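Local atomic coordinates of lantibiotic dehydratase (Microbispora corallina, PDB entry 5EHK), a protein that probably dehydrates serine and threonine residues of the NAI-107 precursor peptide in a tRNA-dependent reaction, as a class I lantibiotic dehydratase. Residues L323-C334 and E351-V359; P818-V826 and L898-P909. All blocks are in the same frame, centred on the assembly; numbering follows the deposited sequence.

Contact 1 of 2, residues L323-C334 and E351-V359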
loop_
_atom_site.group_PDB
_atom_site.type_symbol
_atom_site.label_atom_id
_atom_site.label_comp_id
_atom_site.label_asym_id
_atom_site.label_seq_id
_atom_site.Cartn_x
_atom_site.Cartn_y
_atom_site.Cartn_z
ATOM N N LEU A 323 -41.743 -8.914 -38.231
ATOM C CA LEU A 323 -41.140 -8.807 -36.901
ATOM C C LEU A 323 -41.927 -7.840 -36.044
ATOM O O LEU A 323 -42.108 -8.076 -34.847
ATOM C CB LEU A 323 -39.703 -8.291 -36.999
ATOM C CG LEU A 323 -38.905 -8.147 -35.696
ATOM C CD1 LEU A 323 -39.068 -9.365 -34.805
ATOM C CD2 LEU A 323 -37.437 -7.890 -35.972
ATOM N N VAL A 324 -42.378 -6.745 -36.653
ATOM C CA VAL A 324 -43.156 -5.751 -35.926
ATOM C C VAL A 324 -44.436 -6.359 -35.385
ATOM O O VAL A 324 -44.743 -6.226 -34.204
ATOM C CB VAL A 324 -43.449 -4.503 -36.789
ATOM C CG1 VAL A 324 -44.577 -3.670 -36.197
ATOM C CG2 VAL A 324 -42.196 -3.652 -36.915
ATOM N N ALA A 325 -45.160 -7.074 -36.236
ATOM C CA ALA A 325 -46.404 -7.699 -35.808
ATOM C C ALA A 325 -46.135 -8.731 -34.707
ATOM O O ALA A 325 -46.824 -8.740 -33.692
ATOM C CB ALA A 325 -47.142 -8.311 -36.996
ATOM N N ALA A 326 -45.117 -9.568 -34.895
ATOM C CA ALA A 326 -44.692 -10.531 -33.874
ATOM C C ALA A 326 -44.356 -9.905 -32.497
ATOM O O ALA A 326 -44.444 -10.567 -31.457
ATOM C CB ALA A 326 -43.499 -11.329 -34.394
ATOM N N LEU A 327 -43.993 -8.626 -32.495
ATOM C CA LEU A 327 -43.697 -7.929 -31.253
ATOM C C LEU A 327 -44.964 -7.359 -30.631
ATOM O O LEU A 327 -45.142 -7.425 -29.417
ATOM C CB LEU A 327 -42.671 -6.806 -31.478
ATOM C CG LEU A 327 -41.203 -7.204 -31.681
ATOM C CD1 LEU A 327 -40.375 -6.015 -32.122
ATOM C CD2 LEU A 327 -40.617 -7.815 -30.417
ATOM N N ARG A 328 -45.859 -6.832 -31.462
ATOM C CA ARG A 328 -47.150 -6.326 -30.982
ATOM C C ARG A 328 -48.002 -7.447 -30.385
ATOM O O ARG A 328 -48.899 -7.194 -29.584
ATOM C CB ARG A 328 -47.927 -5.668 -32.124
ATOM C CG ARG A 328 -47.204 -4.533 -32.793
ATOM C CD ARG A 328 -48.083 -3.822 -33.799
ATOM N NE ARG A 328 -47.308 -2.856 -34.566
ATOM C CZ ARG A 328 -47.767 -2.194 -35.616
ATOM N NH1 ARG A 328 -49.014 -2.374 -36.028
ATOM N NH2 ARG A 328 -46.971 -1.352 -36.253
ATOM N N GLU A 329 -47.733 -8.680 -30.803
ATOM C CA GLU A 329 -48.465 -9.822 -30.295
ATOM C C GLU A 329 -48.028 -10.066 -28.867
ATOM O O GLU A 329 -48.852 -10.322 -27.980
ATOM C CB GLU A 329 -48.197 -11.080 -31.132
ATOM C CG GLU A 329 -49.261 -12.176 -30.923
ATOM C CD GLU A 329 -49.028 -13.441 -31.750
ATOM O OE1 GLU A 329 -48.659 -13.342 -32.941
ATOM O OE2 GLU A 329 -49.201 -14.547 -31.189
ATOM N N VAL A 330 -46.723 -9.940 -28.644
ATOM C CA VAL A 330 -46.151 -10.154 -27.327
ATOM C C VAL A 330 -46.641 -9.068 -26.394
ATOM O O VAL A 330 -46.963 -9.331 -25.236
ATOM C CB VAL A 330 -44.629 -10.132 -27.383
ATOM C CG1 VAL A 330 -44.046 -9.990 -25.980
ATOM C CG2 VAL A 330 -44.110 -11.396 -28.085
ATOM N N ASP A 331 -46.735 -7.856 -26.917
ATOM C CA ASP A 331 -47.308 -6.770 -26.156
ATOM C C ASP A 331 -48.725 -7.153 -25.724
ATOM O O ASP A 331 -49.071 -7.092 -24.540
ATOM C CB ASP A 331 -47.334 -5.496 -26.988
ATOM C CG ASP A 331 -47.758 -4.291 -26.183
ATOM O OD1 ASP A 331 -47.068 -3.985 -25.180
ATOM O OD2 ASP A 331 -48.782 -3.663 -26.540
ATOM N N ALA A 332 -49.527 -7.582 -26.694
ATOM C CA ALA A 332 -50.925 -7.924 -26.441
ATOM C C ALA A 332 -51.066 -9.046 -25.405
ATOM O O ALA A 332 -51.902 -8.970 -24.504
ATOM C CB ALA A 332 -51.618 -8.299 -27.739
ATOM N N ARG A 333 -50.235 -10.074 -25.515
ATOM C CA ARG A 333 -50.282 -11.147 -24.531
ATOM C C ARG A 333 -49.738 -10.750 -23.156
ATOM O O ARG A 333 -49.962 -11.455 -22.171
ATOM C CB ARG A 333 -49.608 -12.420 -25.034
ATOM C CG ARG A 333 -50.230 -12.998 -26.280
ATOM C CD ARG A 333 -49.487 -14.256 -26.647
ATOM N NE ARG A 333 -49.853 -14.787 -27.952
ATOM C CZ ARG A 333 -50.871 -15.614 -28.148
ATOM N NH1 ARG A 333 -51.637 -15.971 -27.125
ATOM N NH2 ARG A 333 -51.133 -16.065 -29.367
ATOM N N CYS A 334 -49.027 -9.628 -23.094
ATOM C CA CYS A 334 -48.498 -9.146 -21.823
ATOM C C CYS A 334 -49.600 -8.523 -20.983
ATOM O O CYS A 334 -49.689 -8.769 -19.779
ATOM C CB CYS A 334 -47.377 -8.125 -22.036
ATOM S SG CYS A 334 -45.741 -8.845 -22.181
ATOM N N GLU A 351 -48.476 -19.067 -23.181
ATOM C CA GLU A 351 -48.907 -18.396 -24.404
ATOM C C GLU A 351 -48.049 -17.171 -24.715
ATOM O O GLU A 351 -47.761 -16.885 -25.877
ATOM C CB GLU A 351 -50.398 -18.025 -24.306
ATOM C CG GLU A 351 -51.327 -19.139 -24.825
ATOM C CD GLU A 351 -52.799 -18.951 -24.457
ATOM O OE1 GLU A 351 -53.107 -18.092 -23.596
ATOM O OE2 GLU A 351 -53.646 -19.685 -25.019
ATOM N N LEU A 352 -47.629 -16.453 -23.677
ATOM C CA LEU A 352 -46.732 -15.326 -23.863
ATOM C C LEU A 352 -45.350 -15.833 -24.268
ATOM O O LEU A 352 -44.711 -15.265 -25.149
ATOM C CB LEU A 352 -46.662 -14.489 -22.582
ATOM C CG LEU A 352 -45.852 -13.189 -22.511
ATOM C CD1 LEU A 352 -45.995 -12.356 -23.772
ATOM C CD2 LEU A 352 -46.315 -12.383 -21.316
ATOM N N ILE A 353 -44.909 -16.923 -23.646
ATOM C CA ILE A 353 -43.570 -17.458 -23.884
ATOM C C ILE A 353 -43.303 -17.836 -25.339
ATOM O O ILE A 353 -42.376 -17.311 -25.951
ATOM C CB ILE A 353 -43.253 -18.681 -22.992
ATOM C CG1 ILE A 353 -43.202 -18.279 -21.524
ATOM C CG2 ILE A 353 -41.929 -19.322 -23.406
ATOM C CD1 ILE A 353 -42.102 -17.328 -21.224
ATOM N N GLN A 354 -44.096 -18.740 -25.905
ATOM C CA GLN A 354 -43.794 -19.206 -27.259
ATOM C C GLN A 354 -43.987 -18.065 -28.270
ATOM O O GLN A 354 -43.363 -18.056 -29.329
ATOM C CB GLN A 354 -44.589 -20.476 -27.640
ATOM C CG GLN A 354 -45.858 -20.246 -28.472
ATOM C CD GLN A 354 -46.932 -19.469 -27.723
ATOM O OE1 GLN A 354 -46.851 -19.311 -26.507
ATOM N NE2 GLN A 354 -47.932 -18.966 -28.452
ATOM N N SER A 355 -44.844 -17.104 -27.935
ATOM C CA SER A 355 -45.033 -15.910 -28.764
ATOM C C SER A 355 -43.709 -15.149 -28.916
ATOM O O SER A 355 -43.270 -14.845 -30.026
ATOM C CB SER A 355 -46.128 -15.010 -28.172
ATOM O OG SER A 355 -46.376 -13.884 -28.992
ATOM N N THR A 356 -43.085 -14.848 -27.782
ATOM C CA THR A 356 -41.752 -14.274 -27.757
ATOM C C THR A 356 -40.730 -15.179 -28.439
ATOM O O THR A 356 -39.761 -14.697 -29.011
ATOM C CB THR A 356 -41.273 -13.985 -26.301
ATOM O OG1 THR A 356 -41.003 -15.219 -25.614
ATOM C CG2 THR A 356 -42.318 -13.178 -25.526
ATOM N N ARG A 357 -40.936 -16.488 -28.353
ATOM C CA ARG A 357 -40.032 -17.459 -28.973
ATOM C C ARG A 357 -40.109 -17.409 -30.494
ATOM O O ARG A 357 -39.164 -17.808 -31.191
ATOM C CB ARG A 357 -40.325 -18.887 -28.487
ATOM C CG ARG A 357 -39.980 -19.141 -27.032
ATOM C CD ARG A 357 -40.117 -20.612 -26.672
ATOM N NE ARG A 357 -39.204 -21.450 -27.446
ATOM C CZ ARG A 357 -37.923 -21.658 -27.137
ATOM N NH1 ARG A 357 -37.391 -21.095 -26.056
ATOM N NH2 ARG A 357 -37.169 -22.434 -27.907
ATOM N N ARG A 358 -41.252 -16.953 -31.005
ATOM C CA ARG A 358 -41.423 -16.795 -32.444
ATOM C C ARG A 358 -40.501 -15.689 -32.936
ATOM O O ARG A 358 -39.760 -15.857 -33.908
ATOM C CB ARG A 358 -42.884 -16.501 -32.795
ATOM C CG ARG A 358 -43.605 -17.699 -33.428
ATOM C CD ARG A 358 -45.095 -17.457 -33.560
ATOM N NE ARG A 358 -45.807 -17.637 -32.299
ATOM C CZ ARG A 358 -46.834 -16.885 -31.910
ATOM N NH1 ARG A 358 -47.264 -15.896 -32.688
ATOM N NH2 ARG A 358 -47.424 -17.118 -30.739
ATOM N N VAL A 359 -40.547 -14.566 -32.227
ATOM C CA VAL A 359 -39.660 -13.445 -32.472
ATOM C C VAL A 359 -38.218 -13.888 -32.366
ATOM O O VAL A 359 -37.420 -13.635 -33.263
ATOM C CB VAL A 359 -39.890 -12.357 -31.420
ATOM C CG1 VAL A 359 -38.759 -11.336 -31.436
ATOM C CG2 VAL A 359 -41.241 -11.698 -31.638
#
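Arg333 lies across the helix of Glu351-Val359 and can be followed from root to tip. Its CB rests on Leu352 CD1. Its chain runs extended from CG to NE (chi2 -179°), which carries CD to the backbone O of Glu351 and, one turn further on, to Ser355 CB. NE also lies near Ser355 CB. NH1 passes over Glu351 CB at 3.7 Å, while the carboxylate of Glu351 is paired with Arg347. NH2 turns back to its own helix and bonds Glu329 OE2 at 3.1 Å, in the guanidinium plane. Arg358 reaches the same OE2 end-on from the other helix, with NH1 at 2.8 Å from Glu329 OE2 and NH2 at a longer 3.2 Å. One carboxylate oxygen thus takes hydrogen bonds from two arginines, and its negative charge probably balances theirs in part. Below this network the contact is apolar. Val359 CG2 meets Ala326 CB at 3.6 Å, and Leu352 CD1 meets Val330 CG1 at 3.8 Å. Trp176 of helix 174-185 packs on Leu327, Val330 and Val359. The axes of segments 323-334 and 351-359 approach to 8.9 Å, their directions 164° apart. This is an antiparallel helical hairpin, with an apolar seam and a salt-bridge network along its more exposed side.

Contact 2 of 2, residues P818-V826 and L898-P909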
loop_
_atom_site.group_PDB
_atom_site.type_symbol
_atom_site.label_atom_id
_atom_site.label_comp_id
_atom_site.label_asym_id
_atom_site.label_seq_id
_atom_site.Cartn_x
_atom_site.Cartn_y
_atom_site.Cartn_z
ATOM N N PRO A 818 13.111 23.715 -28.670
ATOM C CA PRO A 818 13.525 25.017 -28.126
ATOM C C PRO A 818 14.197 24.774 -26.763
ATOM O O PRO A 818 15.209 25.389 -26.429
ATOM C CB PRO A 818 12.203 25.775 -27.964
ATOM C CG PRO A 818 11.174 24.715 -27.767
ATOM C CD PRO A 818 11.677 23.444 -28.456
ATOM N N TRP A 819 13.622 23.849 -26.001
ATOM C CA TRP A 819 14.153 23.445 -24.711
ATOM C C TRP A 819 14.867 22.077 -24.751
ATOM O O TRP A 819 14.352 21.102 -25.314
ATOM C CB TRP A 819 13.018 23.359 -23.684
ATOM C CG TRP A 819 11.906 24.374 -23.838
ATOM C CD1 TRP A 819 10.730 24.209 -24.527
ATOM C CD2 TRP A 819 11.832 25.674 -23.228
ATOM N NE1 TRP A 819 9.954 25.341 -24.420
ATOM C CE2 TRP A 819 10.601 26.252 -23.622
ATOM C CE3 TRP A 819 12.693 26.414 -22.402
ATOM C CZ2 TRP A 819 10.209 27.533 -23.207
ATOM C CZ3 TRP A 819 12.305 27.686 -21.992
ATOM C CH2 TRP A 819 11.076 28.233 -22.400
ATOM N N LEU A 820 16.038 22.020 -24.123
ATOM C CA LEU A 820 16.656 20.775 -23.699
ATOM C C LEU A 820 16.350 20.571 -22.205
ATOM O O LEU A 820 16.741 21.405 -21.376
ATOM C CB LEU A 820 18.148 20.910 -23.901
ATOM C CG LEU A 820 19.029 19.681 -23.913
ATOM C CD1 LEU A 820 18.414 18.619 -24.819
ATOM C CD2 LEU A 820 20.402 20.102 -24.436
ATOM N N TYR A 821 15.613 19.510 -21.856
ATOM C CA TYR A 821 15.242 19.254 -20.448
ATOM C C TYR A 821 15.792 17.917 -19.932
ATOM O O TYR A 821 15.291 16.845 -20.285
ATOM C CB TYR A 821 13.731 19.301 -20.299
ATOM C CG TYR A 821 13.221 19.657 -18.927
ATOM C CD1 TYR A 821 13.947 20.505 -18.087
ATOM C CD2 TYR A 821 11.938 19.261 -18.514
ATOM C CE1 TYR A 821 13.444 20.891 -16.825
ATOM C CE2 TYR A 821 11.421 19.649 -17.269
ATOM C CZ TYR A 821 12.175 20.466 -16.425
ATOM O OH TYR A 821 11.675 20.848 -15.179
ATOM N N LEU A 822 16.819 17.989 -19.088
ATOM C CA LEU A 822 17.502 16.807 -18.573
ATOM C C LEU A 822 16.984 16.355 -17.231
ATOM O O LEU A 822 16.774 17.173 -16.335
ATOM C CB LEU A 822 18.971 17.123 -18.404
ATOM C CG LEU A 822 19.752 17.283 -19.688
ATOM C CD1 LEU A 822 20.998 18.074 -19.378
ATOM C CD2 LEU A 822 20.109 15.909 -20.177
ATOM N N ARG A 823 16.820 15.042 -17.072
ATOM C CA ARG A 823 16.575 14.461 -15.750
ATOM C C ARG A 823 17.780 13.710 -15.237
ATOM O O ARG A 823 18.192 12.710 -15.805
ATOM C CB ARG A 823 15.402 13.535 -15.795
ATOM C CG ARG A 823 14.168 14.196 -16.307
ATOM C CD ARG A 823 13.008 13.279 -16.012
ATOM N NE ARG A 823 11.812 13.699 -16.722
ATOM C CZ ARG A 823 11.052 12.855 -17.399
ATOM N NH1 ARG A 823 11.402 11.563 -17.460
ATOM N NH2 ARG A 823 9.971 13.310 -18.020
ATOM N N LEU A 824 18.359 14.213 -14.166
ATOM C CA LEU A 824 19.588 13.640 -13.663
ATOM C C LEU A 824 19.304 12.882 -12.385
ATOM O O LEU A 824 18.898 13.466 -11.373
ATOM C CB LEU A 824 20.639 14.735 -13.474
ATOM C CG LEU A 824 20.835 15.616 -14.714
ATOM C CD1 LEU A 824 21.804 16.763 -14.430
ATOM C CD2 LEU A 824 21.314 14.779 -15.865
ATOM N N ARG A 825 19.472 11.562 -12.455
ATOM C CA ARG A 825 19.124 10.689 -11.332
ATOM C C ARG A 825 20.233 10.720 -10.295
ATOM O O ARG A 825 20.985 9.791 -10.151
ATOM C CB ARG A 825 18.829 9.264 -11.808
ATOM C CG ARG A 825 17.709 9.182 -12.848
ATOM C CD ARG A 825 16.329 9.275 -12.223
ATOM N NE ARG A 825 15.299 9.757 -13.149
ATOM C CZ ARG A 825 14.034 9.990 -12.793
ATOM N NH1 ARG A 825 13.652 9.778 -11.528
ATOM N NH2 ARG A 825 13.152 10.432 -13.693
ATOM N N VAL A 826 20.317 11.837 -9.601
ATOM C CA VAL A 826 21.253 12.037 -8.528
ATOM C C VAL A 826 20.403 11.931 -7.289
ATOM O O VAL A 826 19.535 12.754 -7.079
ATOM C CB VAL A 826 21.876 13.466 -8.617
ATOM C CG1 VAL A 826 22.831 13.730 -7.468
ATOM C CG2 VAL A 826 22.579 13.677 -9.957
ATOM N N LEU A 898 28.342 9.230 -9.765
ATOM C CA LEU A 898 27.769 10.503 -9.308
ATOM C C LEU A 898 26.262 10.595 -9.593
ATOM O O LEU A 898 25.523 11.312 -8.915
ATOM C CB LEU A 898 28.533 11.684 -9.907
ATOM C CG LEU A 898 29.893 12.007 -9.291
ATOM C CD1 LEU A 898 30.705 12.846 -10.241
ATOM C CD2 LEU A 898 29.765 12.732 -7.956
ATOM N N LEU A 899 25.802 9.832 -10.574
ATOM C CA LEU A 899 24.373 9.788 -10.877
ATOM C C LEU A 899 24.105 8.436 -11.517
ATOM O O LEU A 899 25.016 7.827 -12.100
ATOM C CB LEU A 899 23.960 10.928 -11.826
ATOM C CG LEU A 899 24.304 10.742 -13.313
ATOM C CD1 LEU A 899 23.586 11.743 -14.180
ATOM C CD2 LEU A 899 25.794 10.850 -13.507
ATOM N N ALA A 900 22.880 7.943 -11.378
ATOM C CA ALA A 900 22.558 6.586 -11.830
ATOM C C ALA A 900 22.196 6.603 -13.300
ATOM O O ALA A 900 22.246 5.574 -13.974
ATOM C CB ALA A 900 21.431 5.965 -11.004
ATOM N N GLY A 901 21.774 7.762 -13.788
ATOM C CA GLY A 901 21.346 7.832 -15.166
ATOM C C GLY A 901 20.701 9.146 -15.525
ATOM O O GLY A 901 20.430 9.990 -14.649
ATOM N N HIS A 902 20.438 9.325 -16.813
ATOM C CA HIS A 902 19.782 10.525 -17.243
ATOM C C HIS A 902 18.782 10.216 -18.319
ATOM O O HIS A 902 18.980 9.270 -19.082
ATOM C CB HIS A 902 20.796 11.526 -17.762
ATOM C CG HIS A 902 21.564 11.063 -18.957
ATOM N ND1 HIS A 902 22.637 10.204 -18.867
ATOM C CD2 HIS A 902 21.446 11.379 -20.270
ATOM C CE1 HIS A 902 23.142 9.999 -20.072
ATOM N NE2 HIS A 902 22.439 10.702 -20.941
ATOM N N GLU A 903 17.712 11.014 -18.372
ATOM C CA GLU A 903 16.781 11.014 -19.503
ATOM C C GLU A 903 16.554 12.405 -20.073
ATOM O O GLU A 903 16.920 13.409 -19.465
ATOM C CB GLU A 903 15.432 10.430 -19.113
ATOM C CG GLU A 903 15.498 9.169 -18.307
ATOM C CD GLU A 903 15.102 9.431 -16.885
ATOM O OE1 GLU A 903 14.050 10.093 -16.669
ATOM O OE2 GLU A 903 15.853 8.997 -15.983
ATOM N N LEU A 904 15.962 12.459 -21.259
ATOM C CA LEU A 904 15.518 13.724 -21.830
ATOM C C LEU A 904 14.004 13.768 -21.840
ATOM O O LEU A 904 13.378 12.904 -22.440
ATOM C CB LEU A 904 16.069 13.860 -23.236
ATOM C CG LEU A 904 17.576 14.058 -23.086
ATOM C CD1 LEU A 904 18.348 13.709 -24.341
ATOM C CD2 LEU A 904 17.818 15.489 -22.690
ATOM N N GLY A 905 13.405 14.749 -21.168
ATOM C CA GLY A 905 11.951 14.812 -21.097
ATOM C C GLY A 905 11.388 16.102 -21.661
ATOM O O GLY A 905 12.136 17.044 -21.897
ATOM N N GLN A 906 10.069 16.170 -21.832
ATOM C CA GLN A 906 9.427 17.362 -22.398
ATOM C C GLN A 906 9.303 18.458 -21.376
ATOM O O GLN A 906 9.044 18.189 -20.211
ATOM C CB GLN A 906 8.043 17.020 -22.917
ATOM C CG GLN A 906 8.020 16.205 -24.196
ATOM C CD GLN A 906 6.642 15.650 -24.470
ATOM O OE1 GLN A 906 6.258 14.656 -23.871
ATOM N NE2 GLN A 906 5.894 16.282 -25.376
ATOM N N TYR A 907 9.500 19.706 -21.791
ATOM C CA TYR A 907 9.307 20.813 -20.858
ATOM C C TYR A 907 7.964 21.525 -21.098
ATOM O O TYR A 907 7.754 22.138 -22.138
ATOM C CB TYR A 907 10.480 21.781 -20.957
ATOM C CG TYR A 907 10.383 22.918 -19.981
ATOM C CD1 TYR A 907 10.235 22.679 -18.619
ATOM C CD2 TYR A 907 10.390 24.232 -20.426
ATOM C CE1 TYR A 907 10.133 23.717 -17.728
ATOM C CE2 TYR A 907 10.288 25.274 -19.545
ATOM C CZ TYR A 907 10.159 25.016 -18.201
ATOM O OH TYR A 907 10.044 26.080 -17.338
ATOM N N ASP A 908 7.055 21.452 -20.132
ATOM C CA ASP A 908 5.830 22.241 -20.219
ATOM C C ASP A 908 5.880 23.405 -19.250
ATOM O O ASP A 908 5.533 23.226 -18.099
ATOM C CB ASP A 908 4.605 21.371 -19.913
ATOM C CG ASP A 908 3.287 22.165 -19.966
ATOM O OD1 ASP A 908 3.275 23.285 -20.543
ATOM O OD2 ASP A 908 2.259 21.658 -19.443
ATOM N N PRO A 909 6.301 24.598 -19.716
ATOM C CA PRO A 909 6.389 25.798 -18.865
ATOM C C PRO A 909 5.013 26.255 -18.391
ATOM O O PRO A 909 4.086 26.343 -19.196
ATOM C CB PRO A 909 6.977 26.856 -19.806
ATOM C CG PRO A 909 6.534 26.423 -21.166
ATOM C CD PRO A 909 6.546 24.914 -21.134
HETATM O O HOH W 1 13.636 17.672 -23.853
#
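Tyr907 has CG anti to its backbone N (chi1 -177°), and Tyr821 swings its ring the same way, while Trp819 keeps CG beside its backbone N. These torsions set the Tyr907 ring between the other two. One edge atom, CD2, stands over the centre of the Trp819 face, 3.5 Å from Trp819 CD2. The other, CD1, points at the Tyr821 face nearer its rim, 3.5 Å from Tyr821 CE2. Both pairs are T-shaped, with planes at 69° and 64°. The side chain of Arg870, on strand 864-872, packs against the side chains of all three.

Glu903 is bent at chi2, which lays its carboxylate beside two arginines. Arg825 grips it side-on: NE bonds Glu903 OE2 at 3.0 Å and NH2 bonds OE1 at 3.1 Å, each on a syn lone pair. Arg823 NH1 bonds the same OE1, nearly in line with its C-O bond. Arg825 NH2 also pairs with Asp861.

The strands run antiparallel. Arg823 and Glu903 form the hydrogen-bonded pair, with Arg823 N 2.9 Å from Glu903 O. On the other face, Leu822 CD2 packs on Leu904 CD2. Leu904 and Gly905 also pair with a strand of the second subunit, so the sheet continues across the dimer interface. Two arginines on one buried carboxylate probably keep Glu903 ionised, so charge pairing joins the backbone bonds in holding this interface strand.

In the fold
Contact 1 and contact 2 lie on opposite sides of the chain's centre. Their centres are 68 Å apart and their nearest atoms about 51 Å apart, so they do not touch. Contact 1 is complete in sequence before contact 2 begins. Contact 1 belongs to the N-terminal lantibiotic dehydratase region, contact 2 to the C-terminal one. Contact 1 joins two neighbouring helices, and the second subunit does not touch it. Contact 2 joins segments with 71 residues between them, most of them in helices and strands, and it reaches the second subunit. Their shared feature is a glutamate with two arginine partners, between helices in one and between strands in the other. No ligand or tRNA marks an active site near either contact.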